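Local coordinates for beta-D-glucoside glucohydrolase (Trichoderma reesei, PDB 4I8D), which probably hydrolyses terminal, non-reducing beta-D-glucosyl residues with release of beta-D-glucose, as a secreted family 3 beta-glucosidase in cellulose degradation, at residues 178-183 / 678-683; 159-164 / 218-223; 636-641 / 670-675. All coordinates share one frame; numbering follows the deposited sequence.

Contact 1. Residues 178-183 / 678-683; sequences DDRTLH and SYWDTA. With NAG (2-acetamido-2-deoxy-beta-D-glucopyranose), chain C; NAG (2-acetamido-2-deoxy-beta-D-glucopyranose), chain B; MAN (alpha-D-mannopyranose), chain D; BMA (beta-D-mannopyranose), chain E.
Trp-680 lays its indole flat on the imidazole of His-183: the planes are 4° apart and the centroid of the indole's six-membered ring lies 3.7 Å from that of His-183, a face-to-face stack. His-183 CB continues the overlap as a CH-pi contact, 3.8 Å from the centroid of the Trp-680 five-membered ring. The imidazole cannot turn easily, since its ND1 donates within the ring plane to Asp-179 O at 3.1 Å and its NE2 pairs with Gln-227. Trp-680 NE1 in turn donates to Asp-179 OD2 at 3.0 Å, a bent bond (134°) tilted from the indole plane; Asp-179 OD1 is engaged by Tyr-218 and by O3 of the first NAG. Arg-180 holds CG trans to its backbone N (chi1 -176°) and runs out extended past Trp-680, its CG 3.2 Å from Trp-680 O. At its end NH2 comes within 3.5 Å of Tyr-679 CB, while NE forms a salt bridge with Glu-184. Thr-682 OG1 reaches the glycan through a water shared with the second NAG and a mannose. A stacked, hydrogen-bonded indole thus joins a helix of the TIM-barrel-clan N-terminal domain to the fibronectin type III-like domain, beside a protein-bound N-glycan.

Contact 2. Residues 159-164 / 218-223; sequences KHYILN and YTLQTV. With BGC (beta-D-glucopyranose), chain G; NAG (2-acetamido-2-deoxy-beta-D-glucopyranose), chain C; NAG (2-acetamido-2-deoxy-beta-D-glucopyranose), chain B.
With CG trans to its backbone N (chi1 -171°), Tyr-161 sends its phenol toward helix 217-227, where Thr-219 turns OG1 between its own N and carbonyl carbon (chi1 47°), toward Asp-216, to which it is hydrogen-bonded. The phenol OH donates to Thr-219 O at 2.9 Å, approaching from 40° above the carbonyl plane. Thr-219 CB packs 3.7 Å from Tyr-161 CE2. Val-223 CG1 lies 3.5 Å from Tyr-161 OH, while Leu-220 CD2 touches the ring lower down, 4.2 Å from Tyr-161 CD2. The helix widens here: Val-223 N reaches back to Tyr-218 O in a weak pi-type bond of 3.1 Å. Tyr-218 points to the glycan instead, its OH 3.1 Å from O6 of the second NAG and hydrogen-bonded to Asp-179; an alanine here would probably leave that carboxylate without one of its donors and open a gap beside the sugars. Two residues before Tyr-161, Lys-159 NZ donates to glucose O3 at 3.1 Å. Strand 157-161 runs parallel to strand 200-203, to which Tyr-161 is hydrogen-bonded at Met-202, while Lys-159 and His-160 bond to Gly-116; Phe-190 of helix 188-195 meets the Tyr-161 ring edge-to-face and helix 179-186 packs against Ile-162.

Contact 3. Residues 636-641 / 670-675; sequences LYITYP and FNIRRR
Strands 636-639 and 670-673 face each other at 9.8 Å between axes and 37° between directions, with no hydrogen bond from one to the other, so the two strands meet through side chains. Leu-636 has the largest share. Its CB sits over the centre of the Phe-670 ring, 4.0 Å from the centroid and 12° off the ring normal, which meets the description of a CH-pi contact. Because CG stands trans to the backbone N (chi1 168°), the branch reaches on beyond the ring: CD2 lies 3.8 Å from Phe-670 CB and 3.3 Å from Ile-672 CD1. The exact value of the last distance is doubtful at this resolution. Leu-636 and Ile-672 cross at about a right angle, touching through CD2 and CD1, whereas Leu-636 and Phe-670 approach obliquely. Further along, Ile-638 CD1 touches the same Ile-672 CD1 more loosely, at 4.4 Å, so one isoleucine methyl lies against two residues of the facing strand. Past the strand ends the contact turns polar but thin: Tyr-640 OH is 3.9 Å from Arg-675 O, and its hydrogen bond goes to Ser-678 O instead. Arg-675 points its side chain elsewhere, to a salt bridge with Asp-192 and a cation-pi contact with Trp-188. The two strands belong to opposing sheets of a beta sandwich in the fibronectin type III-like domain: strand 630-639 runs between 651-660 and 692-699, with Ile-696 and Val-698 beside Leu-636, while strand 665-673 borders its sheet next to 614-624, whose Val-620 and Ala-616 touch Phe-670 and Ile-672.

Overall arrangement
Contacts 1 and 2 have centres 15 Å apart and are joined directly: Asp-179 OD1 lies 2.6 Å from Tyr-218 OH, a probable hydrogen bond, and His-183 NE2 is 4.1 Å from Val-223 CG1. Both also touch the same two NAG units. Contact 3, centred 17 Å from contact 1, meets it through Tyr-640 OH and Ser-678 O at 2.7 Å, strand 679-681 following 665-673 in the chain. Contacts 2 and 3 do not touch; their nearest atoms are about 11 Å apart. The three contacts thus follow one another from the sandwich, across the domain interface, to the strand whose Lys-159 and His-160 line the glucose pocket.

Contact 1. Residues 178-183 / 678-683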
loop_
_atom_site.group_PDB
_atom_site.type_symbol
_atom_site.label_atom_id
_atom_site.label_comp_id
_atom_site.label_asym_id
_atom_site.label_seq_id
_atom_site.Cartn_x
_atom_site.Cartn_y
_atom_site.Cartn_z
ATOM N N ASP A 178 -18.889 -9.177 9.561
ATOM C CA ASP A 178 -19.110 -10.563 9.961
ATOM C C ASP A 178 -17.780 -11.317 9.895
ATOM O O ASP A 178 -16.845 -10.845 9.243
ATOM C CB ASP A 178 -20.212 -11.231 9.109
ATOM C CG ASP A 178 -19.763 -11.570 7.676
ATOM O OD1 ASP A 178 -18.589 -11.363 7.310
ATOM O OD2 ASP A 178 -20.603 -12.063 6.900
ATOM N N ASP A 179 -17.703 -12.475 10.553
ATOM C CA ASP A 179 -16.428 -13.179 10.764
ATOM C C ASP A 179 -15.689 -13.503 9.468
ATOM O O ASP A 179 -14.487 -13.269 9.371
ATOM C CB ASP A 179 -16.629 -14.451 11.604
ATOM C CG ASP A 179 -15.406 -14.800 12.458
ATOM O OD1 ASP A 179 -14.949 -13.932 13.236
ATOM O OD2 ASP A 179 -14.913 -15.950 12.369
ATOM N N ARG A 180 -16.410 -14.024 8.477
ATOM C CA ARG A 180 -15.810 -14.396 7.194
ATOM C C ARG A 180 -15.200 -13.192 6.449
ATOM O O ARG A 180 -14.131 -13.312 5.849
ATOM C CB ARG A 180 -16.825 -15.137 6.314
ATOM C CG ARG A 180 -16.243 -15.643 5.005
ATOM C CD ARG A 180 -17.279 -16.202 4.039
ATOM N NE ARG A 180 -16.619 -16.601 2.795
ATOM C CZ ARG A 180 -17.235 -16.954 1.670
ATOM N NH1 ARG A 180 -18.560 -16.956 1.602
ATOM N NH2 ARG A 180 -16.519 -17.291 0.603
ATOM N N THR A 181 -15.879 -12.041 6.490
ATOM C CA THR A 181 -15.360 -10.804 5.894
ATOM C C THR A 181 -14.035 -10.431 6.557
ATOM O O THR A 181 -13.065 -10.100 5.880
ATOM C CB THR A 181 -16.367 -9.622 6.008
ATOM O OG1 THR A 181 -17.563 -9.922 5.277
ATOM C CG2 THR A 181 -15.776 -8.326 5.456
ATOM N N LEU A 182 -14.013 -10.500 7.883
ATOM C CA LEU A 182 -12.824 -10.213 8.681
ATOM C C LEU A 182 -11.635 -11.122 8.341
ATOM O O LEU A 182 -10.511 -10.644 8.199
ATOM C CB LEU A 182 -13.169 -10.302 10.171
ATOM C CG LEU A 182 -12.091 -10.494 11.239
ATOM C CD1 LEU A 182 -11.131 -9.314 11.314
ATOM C CD2 LEU A 182 -12.768 -10.726 12.579
ATOM N N HIS A 183 -11.889 -12.419 8.204
ATOM C CA HIS A 183 -10.825 -13.388 7.931
ATOM C C HIS A 183 -10.377 -13.400 6.471
ATOM O O HIS A 183 -9.174 -13.414 6.185
ATOM C CB HIS A 183 -11.250 -14.798 8.368
ATOM C CG HIS A 183 -11.097 -15.045 9.839
ATOM N ND1 HIS A 183 -12.034 -14.637 10.765
ATOM C CD2 HIS A 183 -10.110 -15.646 10.544
ATOM C CE1 HIS A 183 -11.631 -14.977 11.977
ATOM N NE2 HIS A 183 -10.466 -15.589 11.870
ATOM N N SER A 678 -9.134 -21.467 -0.886
ATOM C CA SER A 678 -9.906 -21.590 0.347
ATOM C C SER A 678 -10.879 -20.428 0.574
ATOM O O SER A 678 -10.823 -19.410 -0.110
ATOM C CB SER A 678 -8.969 -21.723 1.549
ATOM O OG SER A 678 -7.951 -22.679 1.298
ATOM N N TYR A 679 -11.780 -20.618 1.534
ATOM C CA TYR A 679 -12.639 -19.563 2.049
ATOM C C TYR A 679 -12.799 -19.818 3.542
ATOM O O TYR A 679 -12.693 -20.963 3.992
ATOM C CB TYR A 679 -14.006 -19.604 1.370
ATOM C CG TYR A 679 -14.843 -20.789 1.791
ATOM C CD1 TYR A 679 -14.695 -22.032 1.165
ATOM C CD2 TYR A 679 -15.768 -20.679 2.830
ATOM C CE1 TYR A 679 -15.456 -23.123 1.552
ATOM C CE2 TYR A 679 -16.532 -21.767 3.224
ATOM C CZ TYR A 679 -16.369 -22.983 2.583
ATOM O OH TYR A 679 -17.124 -24.059 2.977
ATOM N N TRP A 680 -13.059 -18.767 4.313
ATOM C CA TRP A 680 -13.272 -18.927 5.746
ATOM C C TRP A 680 -14.676 -19.433 6.032
ATOM O O TRP A 680 -15.635 -18.673 5.990
ATOM C CB TRP A 680 -13.024 -17.618 6.485
ATOM C CG TRP A 680 -13.245 -17.711 7.964
ATOM C CD1 TRP A 680 -14.348 -17.303 8.653
ATOM C CD2 TRP A 680 -12.342 -18.251 8.937
ATOM N NE1 TRP A 680 -14.188 -17.546 9.996
ATOM C CE2 TRP A 680 -12.965 -18.125 10.199
ATOM C CE3 TRP A 680 -11.068 -18.827 8.865
ATOM C CZ2 TRP A 680 -12.357 -18.553 11.384
ATOM C CZ3 TRP A 680 -10.459 -19.251 10.046
ATOM C CH2 TRP A 680 -11.106 -19.112 11.289
ATOM N N ASP A 681 -14.784 -20.726 6.310
ATOM C CA ASP A 681 -16.025 -21.314 6.785
ATOM C C ASP A 681 -16.217 -20.892 8.232
ATOM O O ASP A 681 -15.436 -21.264 9.110
ATOM C CB ASP A 681 -15.977 -22.835 6.685
ATOM C CG ASP A 681 -17.274 -23.483 7.096
ATOM O OD1 ASP A 681 -18.151 -23.640 6.226
ATOM O OD2 ASP A 681 -17.413 -23.843 8.283
ATOM N N THR A 682 -17.258 -20.109 8.471
ATOM C CA THR A 682 -17.498 -19.543 9.788
ATOM C C THR A 682 -17.944 -20.603 10.791
ATOM O O THR A 682 -17.454 -20.625 11.923
ATOM C CB THR A 682 -18.532 -18.414 9.708
ATOM O OG1 THR A 682 -18.281 -17.645 8.528
ATOM C CG2 THR A 682 -18.453 -17.521 10.939
ATOM N N ALA A 683 -18.864 -21.471 10.366
ATOM C CA ALA A 683 -19.414 -22.526 11.220
ATOM C C ALA A 683 -18.311 -23.326 11.904
ATOM O O ALA A 683 -18.262 -23.389 13.138
ATOM C CB ALA A 683 -20.324 -23.447 10.418
HETATM C C1 NAG C . -18.806 -14.079 14.692
HETATM C C2 NAG C . -19.581 -15.113 13.885
HETATM C C3 NAG C . -19.789 -16.394 14.684
HETATM C C4 NAG C . -18.466 -16.914 15.252
HETATM C C5 NAG C . -17.651 -15.778 15.882
HETATM C C6 NAG C . -16.245 -16.259 16.213
HETATM C C7 NAG C . -20.999 -14.129 12.183
HETATM C C8 NAG C . -22.360 -13.593 11.830
HETATM N N2 NAG C . -20.844 -14.568 13.433
HETATM O O3 NAG C . -20.355 -17.364 13.834
HETATM O O4 NAG C . -18.729 -17.856 16.270
HETATM O O5 NAG C . -17.553 -14.627 15.055
HETATM O O6 NAG C . -15.729 -15.459 17.245
HETATM O O7 NAG C . -20.092 -14.147 11.345
HETATM C C1 NAG B . -18.309 -8.937 15.323
HETATM C C2 NAG B . -17.017 -9.718 15.028
HETATM C C3 NAG B . -17.278 -10.985 14.220
HETATM C C4 NAG B . -18.487 -11.756 14.744
HETATM C C5 NAG B . -19.677 -10.789 14.791
HETATM C C6 NAG B . -21.036 -11.409 15.127
HETATM C C7 NAG B . -14.976 -8.302 14.759
HETATM C C8 NAG B . -14.621 -8.454 16.214
HETATM N N2 NAG B . -16.076 -8.897 14.280
HETATM O O3 NAG B . -16.131 -11.788 14.281
HETATM O O4 NAG B . -18.722 -12.869 13.912
HETATM O O5 NAG B . -19.360 -9.795 15.741
HETATM O O6 NAG B . -20.956 -12.193 16.297
HETATM O O7 NAG B . -14.253 -7.624 14.032
HETATM C C1 MAN D . -22.645 -17.258 9.649
HETATM C C2 MAN D . -23.253 -16.156 8.785
HETATM C C3 MAN D . -23.853 -16.712 7.487
HETATM C C4 MAN D . -23.053 -17.853 6.850
HETATM C C5 MAN D . -22.422 -18.811 7.861
HETATM C C6 MAN D . -21.417 -19.742 7.184
HETATM O O2 MAN D . -22.278 -15.171 8.508
HETATM O O3 MAN D . -23.948 -15.669 6.544
HETATM O O4 MAN D . -23.909 -18.586 6.006
HETATM O O5 MAN D . -21.773 -18.081 8.891
HETATM O O6 MAN D . -20.874 -20.627 8.137
HETATM C C1 BMA E . -18.695 -19.221 15.816
HETATM C C2 BMA E . -18.215 -20.092 16.976
HETATM C C3 BMA E . -18.262 -21.588 16.639
HETATM C C4 BMA E . -19.603 -21.981 16.011
HETATM C C5 BMA E . -19.997 -21.014 14.901
HETATM C C6 BMA E . -21.385 -21.337 14.380
HETATM O O2 BMA E . -19.038 -19.821 18.116
HETATM O O3 BMA E . -18.010 -22.343 17.839
HETATM O O4 BMA E . -19.515 -23.293 15.449
HETATM O O5 BMA E . -19.982 -19.668 15.381
HETATM O O6 BMA E . -21.697 -20.359 13.392
HETATM O O HOH W 1 -19.649 -15.192 8.728
#

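Contact 2. Residues 159-164 / 218-223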
loop_
_atom_site.group_PDB
_atom_site.type_symbol
_atom_site.label_atom_id
_atom_site.label_comp_id
_atom_site.label_asym_id
_atom_site.label_seq_id
_atom_site.Cartn_x
_atom_site.Cartn_y
_atom_site.Cartn_z
ATOM N N LYS A 159 0.491 -2.603 9.513
ATOM C CA LYS A 159 -0.254 -1.389 9.874
ATOM C C LYS A 159 -1.416 -1.197 8.881
ATOM O O LYS A 159 -1.216 -1.428 7.689
ATOM C CB LYS A 159 0.726 -0.223 9.725
ATOM C CG LYS A 159 0.352 1.092 10.362
ATOM C CD LYS A 159 1.524 2.064 10.276
ATOM C CE LYS A 159 1.523 2.894 8.998
ATOM N NZ LYS A 159 2.186 4.213 9.212
ATOM N N HIS A 160 -2.624 -0.805 9.306
ATOM C CA HIS A 160 -3.071 -0.664 10.687
ATOM C C HIS A 160 -4.060 -1.794 10.939
ATOM O O HIS A 160 -4.927 -2.072 10.114
ATOM C CB HIS A 160 -3.797 0.668 10.901
ATOM C CG HIS A 160 -3.048 1.863 10.407
ATOM N ND1 HIS A 160 -2.412 2.744 11.255
ATOM C CD2 HIS A 160 -2.835 2.329 9.153
ATOM C CE1 HIS A 160 -1.825 3.691 10.544
ATOM N NE2 HIS A 160 -2.069 3.465 9.265
ATOM N N TYR A 161 -3.916 -2.445 12.082
ATOM C CA TYR A 161 -4.748 -3.576 12.431
ATOM C C TYR A 161 -5.789 -3.082 13.430
ATOM O O TYR A 161 -5.436 -2.657 14.527
ATOM C CB TYR A 161 -3.875 -4.686 13.025
ATOM C CG TYR A 161 -4.553 -6.024 13.239
ATOM C CD1 TYR A 161 -4.555 -7.002 12.238
ATOM C CD2 TYR A 161 -5.158 -6.333 14.458
ATOM C CE1 TYR A 161 -5.160 -8.233 12.441
ATOM C CE2 TYR A 161 -5.766 -7.564 14.665
ATOM C CZ TYR A 161 -5.769 -8.505 13.656
ATOM O OH TYR A 161 -6.394 -9.718 13.872
ATOM N N ILE A 162 -7.070 -3.096 13.058
ATOM C CA ILE A 162 -7.555 -3.501 11.734
ATOM C C ILE A 162 -8.842 -2.709 11.422
ATOM O O ILE A 162 -9.421 -2.095 12.321
ATOM C CB ILE A 162 -7.784 -5.039 11.651
ATOM C CG1 ILE A 162 -7.972 -5.477 10.187
ATOM C CG2 ILE A 162 -8.929 -5.469 12.563
ATOM C CD1 ILE A 162 -8.008 -6.972 9.967
ATOM N N LEU A 163 -9.258 -2.711 10.150
ATOM C CA LEU A 163 -10.530 -2.116 9.698
ATOM C C LEU A 163 -10.604 -0.591 9.845
ATOM O O LEU A 163 -11.665 -0.028 10.104
ATOM C CB LEU A 163 -11.724 -2.809 10.368
ATOM C CG LEU A 163 -11.769 -4.343 10.304
ATOM C CD1 LEU A 163 -12.691 -4.908 11.371
ATOM C CD2 LEU A 163 -12.159 -4.854 8.924
ATOM N N ASN A 164 -9.459 0.067 9.678
ATOM C CA ASN A 164 -9.376 1.524 9.653
ATOM C C ASN A 164 -9.570 1.993 8.203
ATOM O O ASN A 164 -8.662 2.542 7.586
ATOM C CB ASN A 164 -8.036 1.960 10.271
ATOM C CG ASN A 164 -7.735 3.446 10.112
ATOM O OD1 ASN A 164 -8.625 4.273 9.938
ATOM N ND2 ASN A 164 -6.449 3.786 10.179
ATOM N N TYR A 218 -10.296 -10.277 21.089
ATOM C CA TYR A 218 -10.590 -11.190 19.987
ATOM C C TYR A 218 -9.694 -11.014 18.753
ATOM O O TYR A 218 -9.230 -12.001 18.177
ATOM C CB TYR A 218 -12.077 -11.129 19.608
ATOM C CG TYR A 218 -12.446 -12.044 18.460
ATOM C CD1 TYR A 218 -12.467 -13.434 18.623
ATOM C CD2 TYR A 218 -12.773 -11.521 17.206
ATOM C CE1 TYR A 218 -12.802 -14.275 17.570
ATOM C CE2 TYR A 218 -13.110 -12.353 16.145
ATOM C CZ TYR A 218 -13.125 -13.728 16.330
ATOM O OH TYR A 218 -13.459 -14.547 15.275
ATOM N N THR A 219 -9.459 -9.767 18.349
ATOM C CA THR A 219 -8.617 -9.490 17.179
ATOM C C THR A 219 -7.130 -9.676 17.467
ATOM O O THR A 219 -6.417 -10.293 16.670
ATOM C CB THR A 219 -8.839 -8.077 16.601
ATOM O OG1 THR A 219 -8.822 -7.111 17.660
ATOM C CG2 THR A 219 -10.159 -8.013 15.853
ATOM N N LEU A 220 -6.675 -9.143 18.600
ATOM C CA LEU A 220 -5.269 -9.247 18.994
ATOM C C LEU A 220 -4.892 -10.677 19.384
ATOM O O LEU A 220 -4.038 -11.286 18.737
ATOM C CB LEU A 220 -4.928 -8.269 20.124
ATOM C CG LEU A 220 -5.161 -6.772 19.900
ATOM C CD1 LEU A 220 -4.640 -5.982 21.094
ATOM C CD2 LEU A 220 -4.531 -6.272 18.604
ATOM N N GLN A 221 -5.541 -11.212 20.421
ATOM C CA GLN A 221 -5.204 -12.541 20.937
ATOM C C GLN A 221 -5.647 -13.680 20.029
ATOM O O GLN A 221 -4.820 -14.324 19.401
ATOM C CB GLN A 221 -5.735 -12.747 22.363
ATOM C CG GLN A 221 -4.699 -12.521 23.459
ATOM C CD GLN A 221 -3.484 -13.427 23.332
ATOM O OE1 GLN A 221 -3.595 -14.588 22.934
ATOM N NE2 GLN A 221 -2.316 -12.896 23.668
ATOM N N THR A 222 -6.949 -13.911 19.954
ATOM C CA THR A 222 -7.505 -15.067 19.247
ATOM C C THR A 222 -7.121 -15.141 17.759
ATOM O O THR A 222 -6.773 -16.214 17.262
ATOM C CB THR A 222 -9.046 -15.105 19.382
ATOM O OG1 THR A 222 -9.427 -14.682 20.699
ATOM C CG2 THR A 222 -9.590 -16.505 19.114
ATOM N N VAL A 223 -7.175 -14.005 17.062
ATOM C CA VAL A 223 -7.029 -13.986 15.598
ATOM C C VAL A 223 -5.585 -13.769 15.138
ATOM O O VAL A 223 -4.993 -14.663 14.526
ATOM C CB VAL A 223 -7.990 -12.969 14.926
ATOM C CG1 VAL A 223 -7.779 -12.932 13.417
ATOM C CG2 VAL A 223 -9.434 -13.323 15.242
HETATM C C2 BGC G . -0.584 7.698 12.380
HETATM C C3 BGC G . 0.406 6.525 12.210
HETATM C C4 BGC G . 1.851 6.967 12.481
HETATM C C5 BGC G . 1.940 7.689 13.829
HETATM C C6 BGC G . 3.353 8.138 14.176
HETATM C C1 BGC G . -0.302 8.510 13.665
HETATM O O1 BGC G . -1.068 9.724 13.705
HETATM O O2 BGC G . -1.948 7.226 12.368
HETATM O O3 BGC G . 0.320 5.959 10.892
HETATM O O4 BGC G . 2.741 5.844 12.428
HETATM O O5 BGC G . 1.090 8.841 13.782
HETATM O O6 BGC G . 3.670 9.336 13.460
HETATM C C1 NAG C . -18.806 -14.079 14.692
HETATM C C2 NAG C . -19.581 -15.113 13.885
HETATM C C3 NAG C . -19.789 -16.394 14.684
HETATM C C4 NAG C . -18.466 -16.914 15.252
HETATM C C5 NAG C . -17.651 -15.778 15.882
HETATM C C6 NAG C . -16.245 -16.259 16.213
HETATM C C7 NAG C . -20.999 -14.129 12.183
HETATM C C8 NAG C . -22.360 -13.593 11.830
HETATM N N2 NAG C . -20.844 -14.568 13.433
HETATM O O3 NAG C . -20.355 -17.364 13.834
HETATM O O4 NAG C . -18.729 -17.856 16.270
HETATM O O5 NAG C . -17.553 -14.627 15.055
HETATM O O6 NAG C . -15.729 -15.459 17.245
HETATM O O7 NAG C . -20.092 -14.147 11.345
HETATM C C1 NAG B . -18.309 -8.937 15.323
HETATM C C2 NAG B . -17.017 -9.718 15.028
HETATM C C3 NAG B . -17.278 -10.985 14.220
HETATM C C4 NAG B . -18.487 -11.756 14.744
HETATM C C5 NAG B . -19.677 -10.789 14.791
HETATM C C6 NAG B . -21.036 -11.409 15.127
HETATM C C7 NAG B . -14.976 -8.302 14.759
HETATM C C8 NAG B . -14.621 -8.454 16.214
HETATM N N2 NAG B . -16.076 -8.897 14.280
HETATM O O3 NAG B . -16.131 -11.788 14.281
HETATM O O4 NAG B . -18.722 -12.869 13.912
HETATM O O5 NAG B . -19.360 -9.795 15.741
HETATM O O6 NAG B . -20.956 -12.193 16.297
HETATM O O7 NAG B . -14.253 -7.624 14.032
#

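Contact 3. Residues 636-641 / 670-675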
loop_
_atom_site.group_PDB
_atom_site.type_symbol
_atom_site.label_atom_id
_atom_site.label_comp_id
_atom_site.label_asym_id
_atom_site.label_seq_id
_atom_site.Cartn_x
_atom_site.Cartn_y
_atom_site.Cartn_z
ATOM N N LEU A 636 -4.202 -13.958 -13.249
ATOM C CA LEU A 636 -5.067 -15.105 -12.982
ATOM C C LEU A 636 -6.246 -14.749 -12.068
ATOM O O LEU A 636 -6.053 -14.239 -10.956
ATOM C CB LEU A 636 -4.269 -16.262 -12.370
ATOM C CG LEU A 636 -5.087 -17.423 -11.766
ATOM C CD1 LEU A 636 -5.805 -18.243 -12.830
ATOM C CD2 LEU A 636 -4.219 -18.316 -10.896
ATOM N N TYR A 637 -7.457 -15.046 -12.537
ATOM C CA TYR A 637 -8.660 -14.903 -11.725
ATOM C C TYR A 637 -9.337 -16.244 -11.539
ATOM O O TYR A 637 -9.479 -17.033 -12.487
ATOM C CB TYR A 637 -9.634 -13.872 -12.327
ATOM C CG TYR A 637 -9.067 -12.474 -12.283
ATOM C CD1 TYR A 637 -9.245 -11.664 -11.167
ATOM C CD2 TYR A 637 -8.324 -11.980 -13.341
ATOM C CE1 TYR A 637 -8.701 -10.393 -11.110
ATOM C CE2 TYR A 637 -7.778 -10.714 -13.297
ATOM C CZ TYR A 637 -7.965 -9.927 -12.182
ATOM O OH TYR A 637 -7.415 -8.673 -12.155
ATOM N N ILE A 638 -9.763 -16.487 -10.306
ATOM C CA ILE A 638 -10.414 -17.736 -9.955
ATOM C C ILE A 638 -11.881 -17.553 -9.556
ATOM O O ILE A 638 -12.227 -16.712 -8.716
ATOM C CB ILE A 638 -9.625 -18.487 -8.854
ATOM C CG1 ILE A 638 -8.258 -18.932 -9.404
ATOM C CG2 ILE A 638 -10.432 -19.669 -8.324
ATOM C CD1 ILE A 638 -7.395 -19.732 -8.442
ATOM N N THR A 639 -12.733 -18.355 -10.189
ATOM C CA THR A 639 -14.117 -18.544 -9.773
ATOM C C THR A 639 -14.212 -19.828 -8.943
ATOM O O THR A 639 -13.757 -20.891 -9.378
ATOM C CB THR A 639 -15.039 -18.658 -11.000
ATOM O OG1 THR A 639 -14.846 -17.515 -11.839
ATOM C CG2 THR A 639 -16.520 -18.760 -10.583
ATOM N N TYR A 640 -14.796 -19.719 -7.755
ATOM C CA TYR A 640 -14.988 -20.861 -6.868
ATOM C C TYR A 640 -16.116 -21.790 -7.365
ATOM O O TYR A 640 -16.876 -21.402 -8.253
ATOM C CB TYR A 640 -15.214 -20.366 -5.433
ATOM C CG TYR A 640 -13.919 -20.043 -4.701
ATOM C CD1 TYR A 640 -12.907 -19.312 -5.322
ATOM C CD2 TYR A 640 -13.706 -20.472 -3.391
ATOM C CE1 TYR A 640 -11.722 -19.018 -4.665
ATOM C CE2 TYR A 640 -12.523 -20.180 -2.723
ATOM C CZ TYR A 640 -11.534 -19.454 -3.365
ATOM O OH TYR A 640 -10.355 -19.158 -2.717
ATOM N N PRO A 641 -16.197 -23.034 -6.836
ATOM C CA PRO A 641 -17.257 -23.958 -7.270
ATOM C C PRO A 641 -18.645 -23.608 -6.743
ATOM O O PRO A 641 -18.774 -22.946 -5.707
ATOM C CB PRO A 641 -16.817 -25.311 -6.690
ATOM C CG PRO A 641 -15.378 -25.150 -6.347
ATOM C CD PRO A 641 -15.221 -23.713 -5.963
ATOM N N PHE A 670 1.734 -19.281 -12.530
ATOM C CA PHE A 670 0.952 -18.895 -11.349
ATOM C C PHE A 670 0.917 -20.017 -10.313
ATOM O O PHE A 670 0.315 -21.070 -10.539
ATOM C CB PHE A 670 -0.483 -18.480 -11.721
ATOM C CG PHE A 670 -0.567 -17.511 -12.867
ATOM C CD1 PHE A 670 -0.129 -16.199 -12.725
ATOM C CD2 PHE A 670 -1.100 -17.907 -14.086
ATOM C CE1 PHE A 670 -0.213 -15.303 -13.785
ATOM C CE2 PHE A 670 -1.190 -17.019 -15.147
ATOM C CZ PHE A 670 -0.746 -15.715 -14.997
ATOM N N ASN A 671 1.563 -19.783 -9.176
ATOM C CA ASN A 671 1.574 -20.766 -8.110
ATOM C C ASN A 671 0.427 -20.569 -7.135
ATOM O O ASN A 671 0.303 -19.520 -6.492
ATOM C CB ASN A 671 2.927 -20.784 -7.399
ATOM C CG ASN A 671 4.046 -21.295 -8.295
ATOM O OD1 ASN A 671 3.845 -22.195 -9.122
ATOM N ND2 ASN A 671 5.237 -20.721 -8.137
ATOM N N ILE A 672 -0.417 -21.591 -7.047
ATOM C CA ILE A 672 -1.617 -21.540 -6.228
ATOM C C ILE A 672 -1.330 -22.137 -4.856
ATOM O O ILE A 672 -1.137 -23.343 -4.736
ATOM C CB ILE A 672 -2.783 -22.325 -6.885
ATOM C CG1 ILE A 672 -2.833 -22.121 -8.411
ATOM C CG2 ILE A 672 -4.113 -22.000 -6.214
ATOM C CD1 ILE A 672 -3.148 -20.712 -8.867
ATOM N N ARG A 673 -1.296 -21.295 -3.826
ATOM C CA ARG A 673 -1.189 -21.771 -2.445
ATOM C C ARG A 673 -2.537 -22.377 -2.059
ATOM O O ARG A 673 -3.506 -22.244 -2.806
ATOM C CB ARG A 673 -0.783 -20.639 -1.494
ATOM C CG ARG A 673 0.474 -19.880 -1.919
ATOM C CD ARG A 673 0.629 -18.541 -1.201
ATOM N NE ARG A 673 -0.514 -17.646 -1.422
ATOM C CZ ARG A 673 -0.568 -16.366 -1.050
ATOM N NH1 ARG A 673 0.458 -15.797 -0.430
ATOM N NH2 ARG A 673 -1.660 -15.648 -1.296
ATOM N N ARG A 674 -2.602 -23.070 -0.924
ATOM C CA ARG A 674 -3.845 -23.727 -0.527
ATOM C C ARG A 674 -4.927 -22.694 -0.224
ATOM O O ARG A 674 -6.075 -22.836 -0.665
ATOM C CB ARG A 674 -3.641 -24.661 0.670
ATOM C CG ARG A 674 -4.851 -25.556 0.952
ATOM C CD ARG A 674 -4.627 -26.494 2.132
ATOM N NE ARG A 674 -5.882 -26.938 2.738
ATOM C CZ ARG A 674 -6.658 -27.914 2.265
ATOM N NH1 ARG A 674 -6.326 -28.574 1.159
ATOM N NH2 ARG A 674 -7.780 -28.229 2.903
ATOM N N ARG A 675 -4.538 -21.659 0.522
ATOM C CA ARG A 675 -5.423 -20.549 0.854
ATOM C C ARG A 675 -6.067 -19.980 -0.414
ATOM O O ARG A 675 -7.251 -19.676 -0.414
ATOM C CB ARG A 675 -4.679 -19.471 1.668
ATOM C CG ARG A 675 -3.603 -18.687 0.917
ATOM C CD ARG A 675 -2.566 -18.081 1.850
ATOM N NE ARG A 675 -3.129 -17.171 2.847
ATOM C CZ ARG A 675 -3.010 -15.839 2.834
ATOM N NH1 ARG A 675 -2.344 -15.207 1.868
ATOM N NH2 ARG A 675 -3.556 -15.130 3.809
#